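Long-range contacts in possible atls1-like light-inducible protein (Prochlorococcus marinus, PDB 2XCZ), which is a cyanobacterial member of the macrophage migration inhibitory factor (MIF) family that assembles as a homotrimer and whose own biological role is not established: residues Q7-A12 with E55-V60; N17-E22 with T40-G45; E29-P34 with Q74-L79; M48-N53 with R94-F99. All coordinates share one frame; numbering follows the deposited sequence. Where two conformers were deposited one is given.

Overall arrangement
From the N terminus, strand 3-8 runs into contact 1, which closes a long loop by pairing residues 7-12 with 55-60 at one end of the sheet's two inner strands. Within that loop lies contact 2, where helix 16-31 packs on strand 39-43 to complete a beta-alpha-beta unit; backbone bonds join strand 39-43 to strand 3-8, so the contacts touch. Contact 3 ties the end of the same helix to helix 72-88 and crosses both along the chain. Contact 4 closes last, from strand 48-50 to strand 95-101, crossing contacts 1 and 3 but following contact 2 in series. Its segment 94-99 borders contact 1 within the sheet and contact 3 beneath helix 72-88.

Contact 1 of 4, residues Q7-A12 with E55-V60; sequences QASVPA and EPTCYV
Gln7 and Tyr59 face each other as an antiparallel hydrogen-bonded pair, joining the end of strand 3-8 to the beginning of strand 58-64, the two inner strands of the four-stranded sheet of this MIF-family fold. Gln7 N donates to Tyr59 O at 2.8 Å, and the return bond, Tyr59 N to Gln7 O, has the same length of 2.8 Å. Ala8 and Cys58 form the next, non-hydrogen-bonded pair, in which the CA atoms of Ala8 and Cys58 come within 4.3 Å. A CA-H...O contact of 3.4 Å from Cys58 CA to Gln7 O adds to this close backbone approach. The pairing pattern continues past the strands, with Ser9 N reaching Thr57 O at 3.0 Å. There a side chain takes over as acceptor: Thr57 N donates to Ser9 OG at 2.9 Å, a moderately straight bond with an N-H...O angle of 154°. The serine hydroxyl sits between its own backbone N and carbonyl carbon (chi1 71°), and the methyl CG2 of Thr57 packs beside it. Beyond the last bond the chains diverge, and the side chains of Val10 and Pro56 cross at about a right angle, with Val10 CG1 3.8 Å from Pro56 CB. On one face of the sheet, Cys58 packs against Ile84 of helix 72-88; on the other, Gln7 and Tyr59 meet Asn5 and Leu3 of the second subunit. The other branch of Thr57, OG1, is bonded to Arg94 O, just ahead of strand 95-101, a second-shell bond consistent with holding Thr57 in place.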
loop_
_atom_site.group_PDB
_atom_site.type_symbol
_atom_site.label_atom_id
_atom_site.label_comp_id
_atom_site.label_asym_id
_atom_site.label_seq_id
_atom_site.Cartn_x
_atom_site.Cartn_y
_atom_site.Cartn_z
ATOM N N GLN A 7 0.343 -4.185 -7.969
ATOM C CA GLN A 7 1.596 -3.492 -8.244
ATOM C C GLN A 7 2.487 -4.474 -9.020
ATOM O O GLN A 7 2.888 -5.521 -8.493
ATOM C CB GLN A 7 2.212 -3.074 -6.909
ATOM C CG GLN A 7 3.619 -2.530 -6.945
ATOM C CD GLN A 7 4.298 -2.685 -5.600
ATOM O OE1 GLN A 7 5.164 -3.544 -5.426
ATOM N NE2 GLN A 7 3.880 -1.879 -4.626
ATOM N N ALA A 8 2.783 -4.159 -10.281
ATOM C CA ALA A 8 3.478 -5.143 -11.125
ATOM C C ALA A 8 4.749 -4.575 -11.722
ATOM O O ALA A 8 4.840 -3.370 -11.934
ATOM C CB ALA A 8 2.547 -5.676 -12.226
ATOM N N SER A 9 5.708 -5.454 -11.996
ATOM C CA SER A 9 6.991 -5.064 -12.563
ATOM C C SER A 9 6.961 -4.911 -14.084
ATOM O O SER A 9 7.801 -4.200 -14.661
ATOM C CB SER A 9 8.083 -6.058 -12.161
ATOM O OG SER A 9 7.915 -7.305 -12.823
ATOM N N VAL A 10 6.001 -5.573 -14.725
ATOM C CA VAL A 10 5.901 -5.560 -16.198
ATOM C C VAL A 10 5.454 -4.191 -16.722
ATOM O O VAL A 10 4.878 -3.391 -15.989
ATOM C CB VAL A 10 4.946 -6.656 -16.727
ATOM C CG1 VAL A 10 5.418 -8.040 -16.317
ATOM C CG2 VAL A 10 3.518 -6.399 -16.267
ATOM N N PRO A 11 5.709 -3.902 -18.010
ATOM C CA PRO A 11 5.296 -2.598 -18.529
ATOM C C PRO A 11 3.778 -2.388 -18.533
ATOM O O PRO A 11 3.021 -3.365 -18.521
ATOM C CB PRO A 11 5.813 -2.629 -19.969
ATOM C CG PRO A 11 6.943 -3.592 -19.929
ATOM C CD PRO A 11 6.527 -4.651 -18.980
ATOM N N ALA A 12 3.342 -1.132 -18.556
ATOM C CA ALA A 12 1.911 -0.811 -18.627
ATOM C C ALA A 12 1.235 -1.502 -19.810
ATOM O O ALA A 12 1.858 -1.695 -20.854
ATOM C CB ALA A 12 1.713 0.679 -18.685
ATOM N N GLU A 55 12.894 -10.696 -12.877
ATOM C CA GLU A 55 11.898 -11.314 -13.742
ATOM C C GLU A 55 10.482 -10.846 -13.362
ATOM O O GLU A 55 10.252 -10.422 -12.208
ATOM C CB GLU A 55 12.017 -12.840 -13.700
ATOM C CG GLU A 55 13.208 -13.355 -14.531
ATOM C CD GLU A 55 13.048 -13.056 -16.019
ATOM O OE1 GLU A 55 12.286 -13.782 -16.706
ATOM O OE2 GLU A 55 13.674 -12.091 -16.507
ATOM N N PRO A 56 9.539 -10.888 -14.325
ATOM C CA PRO A 56 8.160 -10.448 -14.103
ATOM C C PRO A 56 7.641 -10.912 -12.745
ATOM O O PRO A 56 7.730 -12.096 -12.421
ATOM C CB PRO A 56 7.393 -11.104 -15.255
ATOM C CG PRO A 56 8.406 -11.108 -16.367
ATOM C CD PRO A 56 9.748 -11.335 -15.721
ATOM N N THR A 57 7.156 -9.952 -11.959
ATOM C CA THR A 57 6.663 -10.239 -10.609
ATOM C C THR A 57 5.581 -9.234 -10.211
ATOM O O THR A 57 5.439 -8.174 -10.833
ATOM C CB THR A 57 7.800 -10.284 -9.585
ATOM O OG1 THR A 57 7.277 -10.717 -8.324
ATOM C CG2 THR A 57 8.460 -8.928 -9.428
ATOM N N CYS A 58 4.824 -9.566 -9.164
ATOM C CA CYS A 58 3.599 -8.853 -8.885
ATOM C C CYS A 58 3.296 -8.903 -7.386
ATOM O O CYS A 58 3.397 -9.965 -6.789
ATOM C CB CYS A 58 2.498 -9.584 -9.662
ATOM S SG CYS A 58 0.935 -8.963 -9.517
ATOM N N TYR A 59 2.960 -7.757 -6.782
ATOM C CA TYR A 59 2.371 -7.756 -5.435
ATOM C C TYR A 59 0.934 -7.263 -5.480
ATOM O O TYR A 59 0.658 -6.198 -6.024
ATOM C CB TYR A 59 3.156 -6.888 -4.442
ATOM C CG TYR A 59 2.461 -6.831 -3.090
ATOM C CD1 TYR A 59 2.318 -7.983 -2.319
ATOM C CD2 TYR A 59 1.900 -5.635 -2.621
ATOM C CE1 TYR A 59 1.649 -7.950 -1.101
ATOM C CE2 TYR A 59 1.218 -5.583 -1.387
ATOM C CZ TYR A 59 1.097 -6.754 -0.650
ATOM O OH TYR A 59 0.442 -6.717 0.567
ATOM N N VAL A 60 0.030 -8.002 -4.848
ATOM C CA VAL A 60 -1.376 -7.599 -4.815
ATOM C C VAL A 60 -1.821 -7.399 -3.376
ATOM O O VAL A 60 -1.517 -8.222 -2.527
ATOM C CB VAL A 60 -2.269 -8.695 -5.429
ATOM C CG1 VAL A 60 -3.741 -8.222 -5.522
ATOM C CG2 VAL A 60 -1.736 -9.111 -6.817
#

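Contact 2 of 4, residues N17-E22 with T40-G45; sequences NSLLQE and TSLQCG
Leu20 drives its branched end between Thr40 and Leu42, packing helix 16-31 onto strand 39-43. The local helix and strand axes approach to 8.6 Å and run at 143° to each other, as the helix returns the chain across the sheet in a beta-alpha-beta crossover. No hydrogen bond links the two segments, and the contact rests on side-chain packing. In its apolar part, Leu20 has CG anti to the carbonyl carbon (chi1 -71°), and both of its methyls rest against the start of the Leu42 side chain, Leu20 CD2 3.9 Å and Leu20 CD1 4.0 Å from Leu42 CB. The preceding helix residue, Leu19, meets the far end of the same strand residue: its CD1 lies 4.1 Å from Leu42 CD2, the two side chains crossing at about a right angle. Leu42 is thus touched near its base by one leucine and near its tip by another. Polar atoms enter as packing partners. Thr40 and Leu20 slide past each other in opposite directions, bringing Thr40 OG1 within 3.4 Å of Leu20 CB. That buried hydroxyl is satisfied by a hydrogen bond to Thr49 of the third subunit, whose side chain also packs on Leu20. Backbone oxygen takes part too, since Leu20 CD2 lies 3.8 Å from Ser41 O. Around this core, strand 39-43 hydrogen-bonds to strand 3-8 and pairs antiparallel with a strand of the third subunit, while Leu88 of helix 72-88 packs against both Leu19 and Leu42.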
loop_
_atom_site.group_PDB
_atom_site.type_symbol
_atom_site.label_atom_id
_atom_site.label_comp_id
_atom_site.label_asym_id
_atom_site.label_seq_id
_atom_site.Cartn_x
_atom_site.Cartn_y
_atom_site.Cartn_z
ATOM N N ASN A 17 -7.908 -1.187 -18.380
ATOM C CA ASN A 17 -9.317 -1.000 -17.989
ATOM C C ASN A 17 -10.148 -2.280 -18.088
ATOM O O ASN A 17 -10.881 -2.621 -17.139
ATOM C CB ASN A 17 -9.984 0.148 -18.769
ATOM C CG ASN A 17 -9.388 1.518 -18.444
ATOM O OD1 ASN A 17 -8.537 1.666 -17.543
ATOM N ND2 ASN A 17 -9.845 2.540 -19.175
ATOM N N SER A 18 -10.016 -2.986 -19.217
ATOM C CA SER A 18 -10.743 -4.234 -19.467
ATOM C C SER A 18 -10.340 -5.303 -18.454
ATOM O O SER A 18 -11.196 -5.969 -17.848
ATOM C CB SER A 18 -10.473 -4.716 -20.899
ATOM O OG SER A 18 -10.643 -6.119 -21.023
ATOM N N LEU A 19 -9.029 -5.450 -18.282
ATOM C CA LEU A 19 -8.439 -6.378 -17.321
ATOM C C LEU A 19 -9.021 -6.157 -15.914
ATOM O O LEU A 19 -9.429 -7.118 -15.246
ATOM C CB LEU A 19 -6.919 -6.176 -17.311
ATOM C CG LEU A 19 -5.927 -7.001 -16.500
ATOM C CD1 LEU A 19 -4.529 -6.717 -17.024
ATOM C CD2 LEU A 19 -6.005 -6.682 -15.017
ATOM N N LEU A 20 -9.049 -4.898 -15.472
ATOM C CA LEU A 20 -9.567 -4.552 -14.144
ATOM C C LEU A 20 -11.076 -4.758 -14.046
ATOM O O LEU A 20 -11.580 -5.241 -13.029
ATOM C CB LEU A 20 -9.206 -3.107 -13.787
ATOM C CG LEU A 20 -7.718 -2.845 -13.492
ATOM C CD1 LEU A 20 -7.472 -1.353 -13.275
ATOM C CD2 LEU A 20 -7.197 -3.654 -12.291
ATOM N N GLN A 21 -11.804 -4.411 -15.109
ATOM C CA GLN A 21 -13.248 -4.616 -15.112
ATOM C C GLN A 21 -13.611 -6.097 -15.004
ATOM O O GLN A 21 -14.530 -6.478 -14.280
ATOM C CB GLN A 21 -13.862 -4.002 -16.376
ATOM C CG GLN A 21 -13.916 -2.484 -16.355
ATOM C CD GLN A 21 -14.216 -1.900 -17.727
ATOM O OE1 GLN A 21 -13.499 -2.153 -18.700
ATOM N NE2 GLN A 21 -15.264 -1.096 -17.807
ATOM N N GLU A 22 -12.876 -6.936 -15.721
ATOM C CA GLU A 22 -13.093 -8.369 -15.644
ATOM C C GLU A 22 -12.757 -8.893 -14.247
ATOM O O GLU A 22 -13.528 -9.647 -13.665
ATOM C CB GLU A 22 -12.283 -9.088 -16.707
ATOM C CG GLU A 22 -12.587 -10.575 -16.798
ATOM C CD GLU A 22 -11.629 -11.314 -17.710
ATOM O OE1 GLU A 22 -11.428 -12.527 -17.497
ATOM O OE2 GLU A 22 -11.065 -10.687 -18.628
ATOM N N THR A 40 -10.703 -1.439 -7.674
ATOM C CA THR A 40 -9.509 -2.112 -8.200
ATOM C C THR A 40 -8.481 -1.095 -8.679
ATOM O O THR A 40 -8.823 0.044 -8.998
ATOM C CB THR A 40 -9.817 -3.083 -9.398
ATOM O OG1 THR A 40 -9.988 -2.330 -10.606
ATOM C CG2 THR A 40 -11.069 -3.944 -9.153
ATOM N N SER A 41 -7.225 -1.512 -8.721
ATOM C CA SER A 41 -6.182 -0.709 -9.372
ATOM C C SER A 41 -5.068 -1.565 -9.951
ATOM O O SER A 41 -4.839 -2.701 -9.515
ATOM C CB SER A 41 -5.592 0.318 -8.400
ATOM O OG SER A 41 -4.819 -0.290 -7.395
ATOM N N LEU A 42 -4.374 -0.999 -10.942
ATOM C CA LEU A 42 -3.212 -1.638 -11.555
ATOM C C LEU A 42 -2.114 -0.613 -11.801
ATOM O O LEU A 42 -2.256 0.299 -12.638
ATOM C CB LEU A 42 -3.599 -2.301 -12.886
ATOM C CG LEU A 42 -2.457 -2.952 -13.689
ATOM C CD1 LEU A 42 -1.757 -4.062 -12.898
ATOM C CD2 LEU A 42 -2.976 -3.461 -15.038
ATOM N N GLN A 43 -1.019 -0.776 -11.065
ATOM C CA GLN A 43 0.170 0.045 -11.251
ATOM C C GLN A 43 1.288 -0.812 -11.829
ATOM O O GLN A 43 1.873 -1.661 -11.135
ATOM C CB GLN A 43 0.604 0.685 -9.930
ATOM C CG GLN A 43 1.782 1.653 -10.061
ATOM C CD GLN A 43 1.532 2.743 -11.091
ATOM O OE1 GLN A 43 0.472 3.366 -11.106
ATOM N NE2 GLN A 43 2.511 2.974 -11.961
ATOM N N CYS A 44 1.580 -0.596 -13.109
ATOM C CA CYS A 44 2.659 -1.319 -13.772
ATOM C C CYS A 44 3.960 -0.498 -13.792
ATOM O O CYS A 44 3.992 0.662 -13.344
ATOM C CB CYS A 44 2.243 -1.685 -15.202
ATOM S SG CYS A 44 0.930 -2.919 -15.311
ATOM N N GLY A 45 5.019 -1.116 -14.314
ATOM C CA GLY A 45 6.319 -0.480 -14.468
ATOM C C GLY A 45 7.089 -0.173 -13.193
ATOM O O GLY A 45 7.999 0.655 -13.193
#

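Contact 3 of 4, residues E29-P34 with Q74-L79; sequences ELLGKP and QEVSEL
Leu30 and Val76 mark the closest backbone approach of the two segments, with Leu30 CA and Val76 CA 7.4 Å apart, just before helix 16-31 ends in a Schellman motif at Gly32, whose phi of 67° is positive. Leu30 carries most of the contact. Its CG is anti to the backbone N (chi1 178°), and both methyls beyond it touch the opposing helix around Glu75. CD2 makes the more numerous contacts and reaches on to Val76 and Leu79: Leu30 CD2 is 3.6 Å from the backbone oxygen Glu75 O, 3.7 Å from Val76 CG2 and 3.9 Å from Leu79 CD2, so it bridges successive turns of helix 72-88. CD1 turns to the Glu75 carboxylate, Leu30 CD1 lying 3.6 Å from Glu75 OE1. This is a packing contact alone; the other carboxylate oxygen, OE2, hydrogen-bonds to Ser71 OG. Leu31 adds a second, smaller apolar contact at about a right angle, its CD2 lying 3.8 Å from Val76 CG2. One methyl of Val76, CG2, is therefore touched by two consecutive leucines. Val76 also packs on Leu27 of helix 16-31 and on Phe99 of strand 95-101, while Leu31 reaches Pro2 and Leu68 and Leu79 meets Lys26. The contact thus joins the C-terminal end of one helix to an early turn of the other, with strand 95-101 lying under the latter.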
loop_
_atom_site.group_PDB
_atom_site.type_symbol
_atom_site.label_atom_id
_atom_site.label_comp_id
_atom_site.label_asym_id
_atom_site.label_seq_id
_atom_site.Cartn_x
_atom_site.Cartn_y
_atom_site.Cartn_z
ATOM N N GLU A 29 -18.397 -11.616 -7.556
ATOM C CA GLU A 29 -19.132 -12.864 -7.534
ATOM C C GLU A 29 -18.541 -13.818 -6.509
ATOM O O GLU A 29 -19.278 -14.411 -5.716
ATOM C CB GLU A 29 -19.158 -13.512 -8.913
ATOM C CG GLU A 29 -20.241 -14.580 -9.018
ATOM C CD GLU A 29 -19.777 -15.851 -9.701
ATOM O OE1 GLU A 29 -18.612 -15.904 -10.176
ATOM O OE2 GLU A 29 -20.589 -16.804 -9.754
ATOM N N LEU A 30 -17.215 -13.953 -6.503
ATOM C CA LEU A 30 -16.559 -14.862 -5.568
ATOM C C LEU A 30 -16.783 -14.471 -4.107
ATOM O O LEU A 30 -17.042 -15.337 -3.254
ATOM C CB LEU A 30 -15.058 -14.991 -5.875
ATOM C CG LEU A 30 -14.217 -15.888 -4.950
ATOM C CD1 LEU A 30 -14.807 -17.307 -4.841
ATOM C CD2 LEU A 30 -12.759 -15.944 -5.411
ATOM N N LEU A 31 -16.679 -13.174 -3.814
ATOM C CA LEU A 31 -16.854 -12.683 -2.444
ATOM C C LEU A 31 -18.315 -12.507 -2.022
ATOM O O LEU A 31 -18.601 -12.233 -0.852
ATOM C CB LEU A 31 -16.084 -11.379 -2.239
ATOM C CG LEU A 31 -14.564 -11.480 -2.377
ATOM C CD1 LEU A 31 -13.966 -10.111 -2.079
ATOM C CD2 LEU A 31 -13.990 -12.537 -1.440
ATOM N N GLY A 32 -19.236 -12.639 -2.970
ATOM C CA GLY A 32 -20.652 -12.422 -2.669
ATOM C C GLY A 32 -20.961 -10.964 -2.329
ATOM O O GLY A 32 -21.843 -10.680 -1.512
ATOM N N LYS A 33 -20.228 -10.045 -2.951
ATOM C CA LYS A 33 -20.437 -8.611 -2.769
ATOM C C LYS A 33 -21.015 -7.986 -4.033
ATOM O O LYS A 33 -20.657 -8.393 -5.143
ATOM C CB LYS A 33 -19.107 -7.927 -2.429
ATOM C CG LYS A 33 -18.479 -8.398 -1.142
ATOM C CD LYS A 33 -18.706 -7.416 -0.015
ATOM C CE LYS A 33 -17.995 -7.869 1.242
ATOM N NZ LYS A 33 -17.983 -6.797 2.291
ATOM N N PRO A 34 -21.909 -6.989 -3.874
ATOM C CA PRO A 34 -22.339 -6.213 -5.029
ATOM C C PRO A 34 -21.121 -5.574 -5.692
ATOM O O PRO A 34 -20.260 -5.000 -4.985
ATOM C CB PRO A 34 -23.237 -5.118 -4.421
ATOM C CG PRO A 34 -23.593 -5.586 -3.064
ATOM C CD PRO A 34 -22.462 -6.466 -2.608
ATOM N N GLN A 74 -7.706 -18.827 -0.190
ATOM C CA GLN A 74 -7.194 -19.732 -1.239
ATOM C C GLN A 74 -7.898 -19.527 -2.591
ATOM O O GLN A 74 -7.245 -19.443 -3.640
ATOM C CB GLN A 74 -7.246 -21.214 -0.809
ATOM C CG GLN A 74 -6.047 -21.650 0.035
ATOM C CD GLN A 74 -6.019 -23.151 0.379
ATOM O OE1 GLN A 74 -6.830 -23.946 -0.112
ATOM N NE2 GLN A 74 -5.071 -23.535 1.238
ATOM N N GLU A 75 -9.226 -19.449 -2.565
ATOM C CA GLU A 75 -10.007 -19.274 -3.774
ATOM C C GLU A 75 -9.742 -17.933 -4.444
ATOM O O GLU A 75 -9.686 -17.856 -5.671
ATOM C CB GLU A 75 -11.506 -19.420 -3.471
ATOM C CG GLU A 75 -11.890 -20.831 -3.041
ATOM C CD GLU A 75 -13.272 -20.914 -2.417
ATOM O OE1 GLU A 75 -14.023 -19.918 -2.468
ATOM O OE2 GLU A 75 -13.611 -21.986 -1.871
ATOM N N VAL A 76 -9.592 -16.880 -3.640
ATOM C CA VAL A 76 -9.272 -15.559 -4.191
ATOM C C VAL A 76 -7.874 -15.594 -4.817
ATOM O O VAL A 76 -7.654 -15.088 -5.922
ATOM C CB VAL A 76 -9.390 -14.420 -3.138
ATOM C CG1 VAL A 76 -8.874 -13.100 -3.708
ATOM C CG2 VAL A 76 -10.850 -14.255 -2.665
ATOM N N SER A 77 -6.936 -16.243 -4.142
ATOM C CA SER A 77 -5.588 -16.340 -4.684
ATOM C C SER A 77 -5.590 -17.094 -6.020
ATOM O O SER A 77 -4.925 -16.691 -6.967
ATOM C CB SER A 77 -4.648 -17.004 -3.679
ATOM O OG SER A 77 -3.352 -17.108 -4.225
ATOM N N GLU A 78 -6.362 -18.172 -6.101
ATOM C CA GLU A 78 -6.447 -18.909 -7.357
ATOM C C GLU A 78 -6.987 -18.007 -8.476
ATOM O O GLU A 78 -6.403 -17.944 -9.565
ATOM C CB GLU A 78 -7.282 -20.183 -7.187
ATOM C CG GLU A 78 -7.354 -21.069 -8.432
ATOM C CD GLU A 78 -8.343 -22.217 -8.281
ATOM O OE1 GLU A 78 -9.214 -22.165 -7.376
ATOM O OE2 GLU A 78 -8.254 -23.177 -9.079
ATOM N N LEU A 79 -8.076 -17.294 -8.195
ATOM C CA LEU A 79 -8.659 -16.351 -9.149
ATOM C C LEU A 79 -7.660 -15.285 -9.587
ATOM O O LEU A 79 -7.440 -15.067 -10.795
ATOM C CB LEU A 79 -9.911 -15.678 -8.556
ATOM C CG LEU A 79 -10.425 -14.411 -9.264
ATOM C CD1 LEU A 79 -10.970 -14.699 -10.674
ATOM C CD2 LEU A 79 -11.470 -13.712 -8.387
#

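Contact 4 of 4, residues M48-N53 with R94-F99; sequences MTFSGN and RIYIGF
Phe50 O is gripped by three N-H groups, two from Arg94 and one from Asn53, at the mouth of a type I' beta turn from Phe50 to Asn53. Arg94 approaches end-on, with NH2 3.0 Å and NH1 3.3 Å from Phe50 O, which lies at the edge of the guanidinium, in its plane. NH2 comes from above the carbonyl plane, while NH1 is tilted less from it and makes the longer, more bent bond. The turn supplies the third bond, Asn53 N to Phe50 O at 3.1 Å, and Phe50 N returns one to Asn53 O. Arg94 NH1 also donates to Asn53 O at 3.1 Å, so the arginine clasps the oxygens at both ends of the turn. NH1, with two hydrogens for three carbonyl oxygens (Phe50, Asn53, Glu55), must share at least one; with NE on Pro56 O, reached through a bend in the chain (chi3 67°), this should restrict rotation of the guanidinium. Asn53 OD1 sits over one guanidinium face, its amide tilted 21°, and is held by Glu55 N; Phe50 CB lies over the opposite face, 3.5 Å from Arg94 NH1. The Phe50 ring then slides past Arg94 toward strand 95-101, where it makes a T-shaped, edge-to-face stack with Tyr96, the planes 71° apart. The second subunit frames this corner of the MIF fold: its Lys36 O bonds Ser51 OG, its Tyr37 O bonds Tyr96 OH, and its Trp107 packs edge-to-face with Tyr96. Within the stack, Phe50 CE1 lies over the tyrosine face, 3.5 Å from Tyr96 CZ.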
loop_
_atom_site.group_PDB
_atom_site.type_symbol
_atom_site.label_atom_id
_atom_site.label_comp_id
_atom_site.label_asym_id
_atom_site.label_seq_id
_atom_site.Cartn_x
_atom_site.Cartn_y
_atom_site.Cartn_z
ATOM N N MET A 48 10.904 -3.953 -9.235
ATOM C CA MET A 48 10.672 -4.985 -8.221
ATOM C C MET A 48 11.695 -6.094 -8.358
ATOM O O MET A 48 12.200 -6.352 -9.459
ATOM C CB MET A 48 9.287 -5.604 -8.402
ATOM C CG MET A 48 8.155 -4.651 -8.109
ATOM S SD MET A 48 6.564 -5.463 -8.163
ATOM C CE MET A 48 6.676 -6.561 -6.742
ATOM N N THR A 49 12.010 -6.741 -7.245
ATOM C CA THR A 49 12.680 -8.037 -7.294
ATOM C C THR A 49 11.828 -9.096 -6.594
ATOM O O THR A 49 11.017 -8.786 -5.724
ATOM C CB THR A 49 14.100 -8.020 -6.675
ATOM O OG1 THR A 49 14.018 -7.870 -5.253
ATOM C CG2 THR A 49 14.934 -6.894 -7.263
ATOM N N PHE A 50 12.006 -10.349 -6.999
ATOM C CA PHE A 50 11.486 -11.480 -6.243
ATOM C C PHE A 50 12.513 -12.600 -6.377
ATOM O O PHE A 50 13.033 -12.832 -7.478
ATOM C CB PHE A 50 10.107 -11.926 -6.746
ATOM C CG PHE A 50 9.498 -13.022 -5.922
ATOM C CD1 PHE A 50 9.354 -12.877 -4.538
ATOM C CD2 PHE A 50 9.098 -14.215 -6.517
ATOM C CE1 PHE A 50 8.798 -13.886 -3.765
ATOM C CE2 PHE A 50 8.543 -15.239 -5.752
ATOM C CZ PHE A 50 8.389 -15.074 -4.370
ATOM N N SER A 51 12.824 -13.249 -5.259
ATOM C CA SER A 51 13.841 -14.308 -5.226
ATOM C C SER A 51 15.203 -13.758 -5.671
ATOM O O SER A 51 16.044 -14.489 -6.216
ATOM C CB SER A 51 13.430 -15.490 -6.127
ATOM O OG SER A 51 12.086 -15.888 -5.926
ATOM N N GLY A 52 15.410 -12.466 -5.476
ATOM C CA GLY A 52 16.676 -11.821 -5.847
ATOM C C GLY A 52 16.814 -11.376 -7.292
ATOM O O GLY A 52 17.823 -10.786 -7.653
ATOM N N ASN A 53 15.802 -11.631 -8.123
ATOM C CA ASN A 53 15.879 -11.246 -9.542
ATOM C C ASN A 53 14.710 -10.379 -10.044
ATOM O O ASN A 53 13.680 -10.271 -9.382
ATOM C CB ASN A 53 16.095 -12.486 -10.430
ATOM C CG ASN A 53 14.836 -13.315 -10.602
ATOM O OD1 ASN A 53 13.826 -12.833 -11.113
ATOM N ND2 ASN A 53 14.894 -14.578 -10.183
ATOM N N ARG A 94 5.397 -16.144 -9.060
ATOM C CA ARG A 94 6.031 -14.856 -8.778
ATOM C C ARG A 94 5.010 -13.797 -8.338
ATOM O O ARG A 94 5.254 -12.586 -8.443
ATOM C CB ARG A 94 6.875 -14.401 -9.971
ATOM C CG ARG A 94 8.149 -15.270 -10.100
ATOM C CD ARG A 94 9.073 -14.806 -11.215
ATOM N NE ARG A 94 9.698 -13.501 -10.983
ATOM C CZ ARG A 94 10.732 -13.272 -10.173
ATOM N NH1 ARG A 94 11.214 -12.037 -10.076
ATOM N NH2 ARG A 94 11.285 -14.255 -9.462
ATOM N N ILE A 95 3.868 -14.274 -7.838
ATOM C CA ILE A 95 2.803 -13.381 -7.348
ATOM C C ILE A 95 2.593 -13.554 -5.848
ATOM O O ILE A 95 2.440 -14.681 -5.367
ATOM C CB ILE A 95 1.463 -13.631 -8.095
ATOM C CG1 ILE A 95 1.660 -13.438 -9.613
ATOM C CG2 ILE A 95 0.356 -12.726 -7.515
ATOM C CD1 ILE A 95 0.452 -13.790 -10.444
ATOM N N TYR A 96 2.623 -12.437 -5.116
ATOM C CA TYR A 96 2.255 -12.421 -3.698
ATOM C C TYR A 96 0.975 -11.622 -3.522
ATOM O O TYR A 96 0.763 -10.615 -4.203
ATOM C CB TYR A 96 3.344 -11.739 -2.873
ATOM C CG TYR A 96 4.439 -12.631 -2.336
ATOM C CD1 TYR A 96 4.372 -14.015 -2.451
ATOM C CD2 TYR A 96 5.510 -12.081 -1.638
ATOM C CE1 TYR A 96 5.371 -14.835 -1.914
ATOM C CE2 TYR A 96 6.515 -12.887 -1.113
ATOM C CZ TYR A 96 6.432 -14.257 -1.245
ATOM O OH TYR A 96 7.410 -15.076 -0.707
ATOM N N ILE A 97 0.136 -12.075 -2.593
ATOM C CA ILE A 97 -1.083 -11.368 -2.237
ATOM C C ILE A 97 -1.145 -11.165 -0.739
ATOM O O ILE A 97 -1.105 -12.151 0.034
ATOM C CB ILE A 97 -2.368 -12.107 -2.714
ATOM C CG1 ILE A 97 -2.305 -12.420 -4.222
ATOM C CG2 ILE A 97 -3.602 -11.270 -2.397
ATOM C CD1 ILE A 97 -3.380 -13.411 -4.664
ATOM N N GLY A 98 -1.275 -9.907 -0.314
ATOM C CA GLY A 98 -1.523 -9.618 1.115
ATOM C C GLY A 98 -3.006 -9.389 1.341
ATOM O O GLY A 98 -3.593 -8.460 0.754
ATOM N N PHE A 99 -3.609 -10.212 2.203
ATOM C CA PHE A 99 -5.043 -10.103 2.526
ATOM C C PHE A 99 -5.276 -9.400 3.863
ATOM O O PHE A 99 -4.494 -9.577 4.802
ATOM C CB PHE A 99 -5.674 -11.505 2.658
ATOM C CG PHE A 99 -5.821 -12.244 1.362
ATOM C CD1 PHE A 99 -6.992 -12.125 0.604
ATOM C CD2 PHE A 99 -4.805 -13.077 0.905
ATOM C CE1 PHE A 99 -7.139 -12.819 -0.572
ATOM C CE2 PHE A 99 -4.934 -13.792 -0.283
ATOM C CZ PHE A 99 -6.100 -13.658 -1.043
#